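Local coordinates for protein particle-associated glycoside hydrolase (PDB 6C72) that probably degrades the capsular polysaccharide of Acinetobacter baumannii as the trimeric tailspike depolymerase of phage Fri1, opening the way for infection, at residues 432-445 with 452-464. Numbering follows the deposited sequence.
Sequences TFENNIVATQASFG and TATVIQPVDRRTI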
loop_
_atom_site.group_PDB
_atom_site.type_symbol
_atom_site.label_atom_id
_atom_site.label_comp_id
_atom_site.label_asym_id
_atom_site.label_seq_id
_atom_site.Cartn_x
_atom_site.Cartn_y
_atom_site.Cartn_z
ATOM N N THR A 432 -5.838 11.012 27.473
ATOM C CA THR A 432 -5.719 12.392 27.922
ATOM C C THR A 432 -4.601 13.103 27.168
ATOM O O THR A 432 -3.495 12.565 27.016
ATOM C CB THR A 432 -5.463 12.471 29.425
ATOM O OG1 THR A 432 -5.184 13.833 29.781
ATOM C CG2 THR A 432 -4.281 11.587 29.826
ATOM N N PHE A 433 -4.899 14.311 26.689
ATOM C CA PHE A 433 -3.909 15.216 26.120
ATOM C C PHE A 433 -3.619 16.379 27.067
ATOM O O PHE A 433 -3.050 17.387 26.642
ATOM C CB PHE A 433 -4.378 15.749 24.761
ATOM C CG PHE A 433 -4.251 14.759 23.619
ATOM C CD1 PHE A 433 -3.090 14.707 22.839
ATOM C CD2 PHE A 433 -5.307 13.898 23.301
ATOM C CE1 PHE A 433 -2.980 13.808 21.780
ATOM C CE2 PHE A 433 -5.202 13.005 22.242
ATOM C CZ PHE A 433 -4.030 12.952 21.483
ATOM N N GLU A 434 -4.026 16.269 28.336
ATOM C CA GLU A 434 -3.750 17.316 29.316
ATOM C C GLU A 434 -2.247 17.529 29.470
ATOM O O GLU A 434 -1.491 16.583 29.713
ATOM C CB GLU A 434 -4.376 16.964 30.671
ATOM C CG GLU A 434 -4.184 18.049 31.747
ATOM C CD GLU A 434 -4.773 17.696 33.125
ATOM O OE1 GLU A 434 -5.163 16.523 33.341
ATOM O OE2 GLU A 434 -4.842 18.596 33.999
ATOM N N ASN A 435 -1.821 18.786 29.317
ATOM C CA ASN A 435 -0.424 19.208 29.409
ATOM C C ASN A 435 0.453 18.577 28.333
ATOM O O ASN A 435 1.683 18.579 28.450
ATOM C CB ASN A 435 0.168 18.904 30.790
ATOM C CG ASN A 435 -0.682 19.429 31.916
ATOM O OD1 ASN A 435 -0.928 18.732 32.901
ATOM N ND2 ASN A 435 -1.162 20.655 31.769
ATOM N N ASN A 436 -0.141 18.026 27.282
ATOM C CA ASN A 436 0.618 17.425 26.196
ATOM C C ASN A 436 0.700 18.416 25.045
ATOM O O ASN A 436 -0.294 18.651 24.350
ATOM C CB ASN A 436 -0.012 16.120 25.725
ATOM C CG ASN A 436 0.906 15.356 24.782
ATOM O OD1 ASN A 436 1.791 15.950 24.169
ATOM N ND2 ASN A 436 0.708 14.046 24.664
ATOM N N ILE A 437 1.910 18.921 24.790
ATOM C CA ILE A 437 2.117 19.931 23.766
ATOM C C ILE A 437 1.757 19.418 22.378
ATOM O O ILE A 437 1.454 20.220 21.485
ATOM C CB ILE A 437 3.580 20.418 23.825
ATOM C CG1 ILE A 437 3.774 21.675 22.968
ATOM C CG2 ILE A 437 4.553 19.271 23.447
ATOM C CD1 ILE A 437 5.112 22.325 23.150
ATOM N N VAL A 438 1.752 18.097 22.175
ATOM C CA VAL A 438 1.359 17.542 20.880
ATOM C C VAL A 438 -0.032 18.034 20.495
ATOM O O VAL A 438 -0.316 18.270 19.310
ATOM C CB VAL A 438 1.416 15.996 20.915
ATOM C CG1 VAL A 438 0.746 15.377 19.679
ATOM C CG2 VAL A 438 2.850 15.500 21.049
ATOM N N ALA A 439 -0.909 18.226 21.481
ATOM C CA ALA A 439 -2.260 18.675 21.177
ATOM C C ALA A 439 -2.291 20.076 20.577
ATOM O O ALA A 439 -3.252 20.406 19.877
ATOM C CB ALA A 439 -3.132 18.623 22.437
ATOM N N THR A 440 -1.261 20.892 20.796
ATOM C CA THR A 440 -1.208 22.219 20.194
ATOM C C THR A 440 -0.369 22.255 18.926
ATOM O O THR A 440 -0.297 23.299 18.280
ATOM C CB THR A 440 -0.664 23.264 21.192
ATOM O OG1 THR A 440 0.750 23.096 21.358
ATOM C CG2 THR A 440 -1.341 23.145 22.548
ATOM N N GLN A 441 0.261 21.146 18.558
ATOM C CA GLN A 441 1.169 21.087 17.425
ATOM C C GLN A 441 0.596 20.335 16.241
ATOM O O GLN A 441 0.714 20.795 15.107
ATOM C CB GLN A 441 2.479 20.416 17.833
ATOM C CG GLN A 441 3.278 21.153 18.870
ATOM C CD GLN A 441 4.474 20.336 19.304
ATOM O OE1 GLN A 441 4.431 19.101 19.298
ATOM N NE2 GLN A 441 5.552 21.014 19.673
ATOM N N ALA A 442 0.011 19.164 16.477
ATOM C CA ALA A 442 -0.397 18.302 15.386
ATOM C C ALA A 442 -1.654 18.831 14.701
ATOM O O ALA A 442 -2.404 19.644 15.247
ATOM C CB ALA A 442 -0.654 16.881 15.891
ATOM N N SER A 443 -1.878 18.343 13.485
ATOM C CA SER A 443 -3.153 18.517 12.826
ATOM C C SER A 443 -4.081 17.399 13.270
ATOM O O SER A 443 -3.686 16.229 13.293
ATOM C CB SER A 443 -2.998 18.518 11.308
ATOM O OG SER A 443 -2.439 19.743 10.874
ATOM N N PHE A 444 -5.306 17.771 13.638
ATOM C CA PHE A 444 -6.341 16.836 14.055
ATOM C C PHE A 444 -7.496 16.921 13.068
ATOM O O PHE A 444 -8.033 18.010 12.829
ATOM C CB PHE A 444 -6.857 17.178 15.457
ATOM C CG PHE A 444 -5.877 16.903 16.560
ATOM C CD1 PHE A 444 -4.896 17.835 16.879
ATOM C CD2 PHE A 444 -5.964 15.736 17.305
ATOM C CE1 PHE A 444 -3.988 17.579 17.909
ATOM C CE2 PHE A 444 -5.066 15.476 18.333
ATOM C CZ PHE A 444 -4.079 16.392 18.638
ATOM N N GLY A 445 -7.878 15.785 12.506
ATOM C CA GLY A 445 -9.129 15.653 11.783
ATOM C C GLY A 445 -10.235 15.152 12.688
ATOM O O GLY A 445 -10.244 15.398 13.899
ATOM N N THR A 452 -13.255 8.910 29.332
ATOM C CA THR A 452 -12.834 10.209 29.830
ATOM C C THR A 452 -11.797 10.892 28.933
ATOM O O THR A 452 -11.013 11.706 29.432
ATOM C CB THR A 452 -12.280 10.061 31.242
ATOM O OG1 THR A 452 -11.129 9.207 31.203
ATOM C CG2 THR A 452 -13.337 9.432 32.142
ATOM N N ALA A 453 -11.755 10.561 27.639
ATOM C CA ALA A 453 -10.736 11.119 26.753
ATOM C C ALA A 453 -10.895 12.629 26.582
ATOM O O ALA A 453 -12.010 13.150 26.497
ATOM C CB ALA A 453 -10.786 10.440 25.385
ATOM N N THR A 454 -9.763 13.327 26.496
ATOM C CA THR A 454 -9.740 14.763 26.230
ATOM C C THR A 454 -10.170 15.018 24.793
ATOM O O THR A 454 -9.472 14.626 23.851
ATOM C CB THR A 454 -8.344 15.329 26.477
ATOM O OG1 THR A 454 -8.007 15.193 27.864
ATOM C CG2 THR A 454 -8.282 16.800 26.067
ATOM N N VAL A 455 -11.318 15.667 24.620
ATOM C CA VAL A 455 -11.839 15.924 23.282
ATOM C C VAL A 455 -11.023 17.037 22.645
ATOM O O VAL A 455 -10.916 18.140 23.192
ATOM C CB VAL A 455 -13.334 16.277 23.326
ATOM C CG1 VAL A 455 -13.842 16.556 21.930
ATOM C CG2 VAL A 455 -14.132 15.137 23.948
ATOM N N ILE A 456 -10.405 16.737 21.509
ATOM C CA ILE A 456 -9.660 17.712 20.724
ATOM C C ILE A 456 -10.505 18.057 19.506
ATOM O O ILE A 456 -10.840 17.174 18.702
ATOM C CB ILE A 456 -8.277 17.181 20.309
ATOM C CG1 ILE A 456 -7.504 16.703 21.534
ATOM C CG2 ILE A 456 -7.471 18.275 19.615
ATOM C CD1 ILE A 456 -7.131 17.837 22.461
ATOM N N GLN A 457 -10.873 19.330 19.383
ATOM C CA GLN A 457 -11.583 19.773 18.201
ATOM C C GLN A 457 -10.669 19.629 16.988
ATOM O O GLN A 457 -9.452 19.807 17.097
ATOM C CB GLN A 457 -12.024 21.230 18.352
ATOM C CG GLN A 457 -12.995 21.452 19.486
ATOM C CD GLN A 457 -14.255 20.640 19.297
ATOM O OE1 GLN A 457 -14.738 20.513 18.161
ATOM N NE2 GLN A 457 -14.758 20.015 20.385
ATOM N N PRO A 458 -11.225 19.287 15.829
ATOM C CA PRO A 458 -10.404 19.250 14.612
ATOM C C PRO A 458 -9.788 20.613 14.351
ATOM O O PRO A 458 -10.430 21.648 14.537
ATOM C CB PRO A 458 -11.401 18.857 13.519
ATOM C CG PRO A 458 -12.537 18.163 14.277
ATOM C CD PRO A 458 -12.622 18.886 15.582
ATOM N N VAL A 459 -8.524 20.613 13.937
ATOM C CA VAL A 459 -7.786 21.847 13.694
ATOM C C VAL A 459 -6.690 21.551 12.683
ATOM O O VAL A 459 -5.966 20.556 12.810
ATOM C CB VAL A 459 -7.218 22.435 15.004
ATOM C CG1 VAL A 459 -6.406 21.391 15.781
ATOM C CG2 VAL A 459 -6.380 23.667 14.731
ATOM N N ASP A 460 -6.578 22.406 11.665
ATOM C CA ASP A 460 -5.595 22.239 10.602
ATOM C C ASP A 460 -4.358 23.078 10.909
ATOM O O ASP A 460 -4.460 24.292 11.128
ATOM C CB ASP A 460 -6.184 22.626 9.249
ATOM C CG ASP A 460 -5.281 22.238 8.075
ATOM O OD1 ASP A 460 -4.326 21.434 8.278
ATOM O OD2 ASP A 460 -5.531 22.760 6.955
ATOM N N ARG A 461 -3.194 22.421 10.945
ATOM C CA ARG A 461 -1.909 23.081 11.160
ATOM C C ARG A 461 -0.892 22.664 10.096
ATOM O O ARG A 461 0.324 22.819 10.292
ATOM C CB ARG A 461 -1.388 22.783 12.573
ATOM C CG ARG A 461 -2.401 23.120 13.690
ATOM C CD ARG A 461 -1.804 23.031 15.084
ATOM N NE ARG A 461 -2.705 23.536 16.120
ATOM C CZ ARG A 461 -3.240 22.784 17.086
ATOM N NH1 ARG A 461 -2.963 21.489 17.152
ATOM N NH2 ARG A 461 -4.050 23.323 17.994
ATOM N N ARG A 462 -1.362 22.119 8.980
ATOM C CA ARG A 462 -0.453 21.640 7.954
ATOM C C ARG A 462 0.170 22.806 7.193
ATOM O O ARG A 462 -0.445 23.859 6.995
ATOM C CB ARG A 462 -1.186 20.711 6.988
ATOM C CG ARG A 462 -1.628 19.378 7.602
ATOM C CD ARG A 462 -2.603 18.668 6.663
ATOM N NE ARG A 462 -3.791 19.495 6.487
ATOM C CZ ARG A 462 -4.568 19.472 5.408
ATOM N NH1 ARG A 462 -4.277 18.656 4.395
ATOM N NH2 ARG A 462 -5.625 20.279 5.343
ATOM N N THR A 463 1.399 22.587 6.730
ATOM C CA THR A 463 2.125 23.628 6.011
ATOM C C THR A 463 1.477 23.934 4.664
ATOM O O THR A 463 1.448 25.092 4.237
ATOM C CB THR A 463 3.589 23.209 5.834
ATOM O OG1 THR A 463 4.193 23.015 7.120
ATOM C CG2 THR A 463 4.367 24.270 5.088
ATOM N N ILE A 464 0.955 22.915 3.981
ATOM C CA ILE A 464 0.404 23.112 2.645
ATOM C C ILE A 464 -0.738 24.124 2.672
ATOM O O ILE A 464 -0.977 24.832 1.690
ATOM C CB ILE A 464 -0.044 21.758 2.053
ATOM C CG1 ILE A 464 -0.499 21.916 0.612
ATOM C CG2 ILE A 464 -1.174 21.133 2.858
ATOM C CD1 ILE A 464 0.612 22.257 -0.300
HETATM O O HOH W 1 -5.736 21.565 19.488
HETATM O O HOH W 2 -10.085 15.452 16.572
#
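Arg-461 lays its guanidinium against the short, weakly bonded helix 438-441, where NH1 donates to two backbone carbonyls, Ala-442 O at 2.7 Å and Ala-439 O at 2.9 Å. The side chain is extended from CG to NE (chi2 -171°, chi3 172°), which carries the group to the backbone carbonyls there. Thr-440 O sits 3.1 Å above one guanidinium face without a hydrogen bond, and Val-459 CG1 lies on the opposite side, offset toward the rim of the group. A water accepts from NH2 and donates to Ala-439 O, while Phe-444 CE1 meets NH1 at the guanidinium edge, the two planes almost perpendicular.

Beside it, Ile-456 sets CG2 over the centre of the Phe-444 ring, 3.6 Å from the centroid, a CH-pi contact. The other branch of Ile-456 reaches the Phe-433 ring through CG1 and Ala-439 CB through CD1. Phe-444 and Val-459 form a single antiparallel, hydrogen-bonded bridge, with Val-459 N to Phe-444 O at 2.9 Å and the return bond from Phe-444 N at 3.0 Å to Val-459 O. Ser-443 OG accepts from Arg-461 N at 2.8 Å and also bonds to Gly-419 O.

Further out, Arg-462 grips Asp-460 side-on through NE and NH2, and Asp-460 OD1 also takes Arg-462 N in an Asx turn. Tyr-468 of the second subunit bonds Asp-460 OD2, and Ile-464 of that subunit packs on Asp-460 and Arg-462. Strand 443-444 runs parallel to strand 422-429 near the end of the stacked parallel strands. The arrangement is consistent with segment 452-464 closing off the last turn of a right-handed beta-helix, the fold of trimeric phage tailspikes.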